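Local coordinates for cell division inhibitor SulA (Pseudomonas aeruginosa, PDB 1OFU), which probably halts cell division during the SOS response by binding FtsZ and blocking its polymerization into the Z ring, at residues 45-48 against 49-53. Residues are numbered along the deposited sequence; the frame is centred on the assembly and turned at random.
Sequences LTHE and WLRRA
Arg-51 NH2 has two partners: it donates a weak hydrogen bond to a water, 3.0 Å away, that also meets His-47 ND1, and another hydrogen bond to the backbone of another protein's chain. On the same guanidinium, NH1 forms a salt bridge with Glu-48 OE2 at 2.6 Å, a weak hydrogen bond, the carboxylate and guanidinium planes standing 67° apart. The chain of Arg-51, bent at chi3 (-72°), folds this group back over the first turn, with Glu-48 CA against one face. Glu-48 also reaches toward Arg-52, completing a salt-bridge network, though the placing of OE1 is doubtful. At the start of the helix, Thr-46 OG1, set between its backbone N and carbonyl carbon (chi1 61°), caps the first turn by accepting from Trp-49 N at 3.0 Å, while Thr-46 O receives Leu-50 N at 3.0 Å. On the inner side, Leu-45 CG lies 4.1 Å from Trp-49 CE3, the two side chains running alongside each other toward helix 13-28. Leu-50 instead packs on Leu-62 of strand 60-63. The whole exemplifies a threonine N-cap opening the short helix 47-52 in the beta-alpha-beta unit of strands 35-39 and 60-63, within an alpha/beta fold built on a parallel sheet.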
loop_
_atom_site.group_PDB
_atom_site.type_symbol
_atom_site.label_atom_id
_atom_site.label_comp_id
_atom_site.label_asym_id
_atom_site.label_seq_id
_atom_site.Cartn_x
_atom_site.Cartn_y
_atom_site.Cartn_z
ATOM N N LEU D 45 7.332 16.802 3.820
ATOM C CA LEU D 45 7.925 15.504 3.505
ATOM C C LEU D 45 9.407 15.448 3.840
ATOM O O LEU D 45 10.256 15.473 2.953
ATOM C CB LEU D 45 7.739 15.152 2.025
ATOM C CG LEU D 45 6.383 14.585 1.611
ATOM C CD1 LEU D 45 5.324 15.673 1.674
ATOM C CD2 LEU D 45 6.492 14.021 0.204
ATOM N N THR D 46 9.710 15.367 5.127
ATOM C CA THR D 46 11.090 15.291 5.584
ATOM C C THR D 46 11.564 13.867 5.373
ATOM O O THR D 46 10.758 12.962 5.142
ATOM C CB THR D 46 11.192 15.590 7.084
ATOM O OG1 THR D 46 10.434 14.610 7.807
ATOM C CG2 THR D 46 10.643 16.980 7.396
ATOM N N HIS D 47 12.873 13.664 5.456
ATOM C CA HIS D 47 13.421 12.333 5.296
ATOM C C HIS D 47 12.844 11.424 6.375
ATOM O O HIS D 47 12.658 10.228 6.154
ATOM C CB HIS D 47 14.950 12.369 5.388
ATOM C CG HIS D 47 15.617 12.847 4.135
ATOM N ND1 HIS D 47 16.803 12.314 3.675
ATOM C CD2 HIS D 47 15.269 13.810 3.249
ATOM C CE1 HIS D 47 17.156 12.928 2.560
ATOM N NE2 HIS D 47 16.244 13.840 2.280
ATOM N N GLU D 48 12.548 11.997 7.538
ATOM C CA GLU D 48 11.986 11.218 8.633
ATOM C C GLU D 48 10.561 10.773 8.342
ATOM O O GLU D 48 10.189 9.634 8.622
ATOM C CB GLU D 48 12.015 12.016 9.937
ATOM C CG GLU D 48 13.003 11.455 10.944
ATOM C CD GLU D 48 12.838 9.952 11.144
ATOM O OE1 GLU D 48 11.759 9.523 11.609
ATOM O OE2 GLU D 48 13.785 9.196 10.833
ATOM N N TRP D 49 9.760 11.671 7.779
ATOM C CA TRP D 49 8.385 11.323 7.453
ATOM C C TRP D 49 8.395 10.199 6.426
ATOM O O TRP D 49 7.642 9.237 6.543
ATOM C CB TRP D 49 7.635 12.525 6.865
ATOM C CG TRP D 49 6.191 12.212 6.547
ATOM C CD1 TRP D 49 5.125 12.310 7.395
ATOM C CD2 TRP D 49 5.673 11.694 5.311
ATOM N NE1 TRP D 49 3.976 11.884 6.768
ATOM C CE2 TRP D 49 4.283 11.502 5.490
ATOM C CE3 TRP D 49 6.249 11.369 4.076
ATOM C CZ2 TRP D 49 3.457 11.001 4.473
ATOM C CZ3 TRP D 49 5.425 10.869 3.062
ATOM C CH2 TRP D 49 4.043 10.692 3.271
ATOM N N LEU D 50 9.254 10.330 5.420
ATOM C CA LEU D 50 9.357 9.341 4.350
ATOM C C LEU D 50 9.752 7.966 4.864
ATOM O O LEU D 50 9.257 6.940 4.379
ATOM C CB LEU D 50 10.358 9.820 3.291
ATOM C CG LEU D 50 9.865 11.018 2.475
ATOM C CD1 LEU D 50 10.994 11.585 1.633
ATOM C CD2 LEU D 50 8.697 10.585 1.596
ATOM N N ARG D 51 10.653 7.941 5.842
ATOM C CA ARG D 51 11.073 6.677 6.425
ATOM C C ARG D 51 9.932 6.111 7.264
ATOM O O ARG D 51 9.665 4.910 7.220
ATOM C CB ARG D 51 12.324 6.863 7.291
ATOM C CG ARG D 51 13.598 7.140 6.493
ATOM C CD ARG D 51 14.844 6.831 7.313
ATOM N NE ARG D 51 15.094 7.803 8.373
ATOM C CZ ARG D 51 15.526 9.044 8.166
ATOM N NH1 ARG D 51 15.727 9.860 9.193
ATOM N NH2 ARG D 51 15.759 9.470 6.933
ATOM N N ARG D 52 9.257 6.971 8.028
ATOM C CA ARG D 52 8.141 6.519 8.849
ATOM C C ARG D 52 6.973 6.068 7.973
ATOM O O ARG D 52 6.187 5.213 8.372
ATOM C CB ARG D 52 7.668 7.619 9.802
ATOM C CG ARG D 52 8.616 7.907 10.956
ATOM C CD ARG D 52 7.855 8.459 12.156
ATOM N NE ARG D 52 8.725 8.682 13.307
ATOM C CZ ARG D 52 9.569 9.704 13.423
ATOM N NH1 ARG D 52 9.660 10.609 12.456
ATOM N NH2 ARG D 52 10.328 9.820 14.505
ATOM N N ALA D 53 6.852 6.647 6.780
ATOM C CA ALA D 53 5.782 6.253 5.868
ATOM C C ALA D 53 6.082 4.858 5.316
ATOM O O ALA D 53 5.307 4.305 4.544
ATOM C CB ALA D 53 5.667 7.247 4.739
HETATM O O HOH W 1 18.226 10.947 5.964
#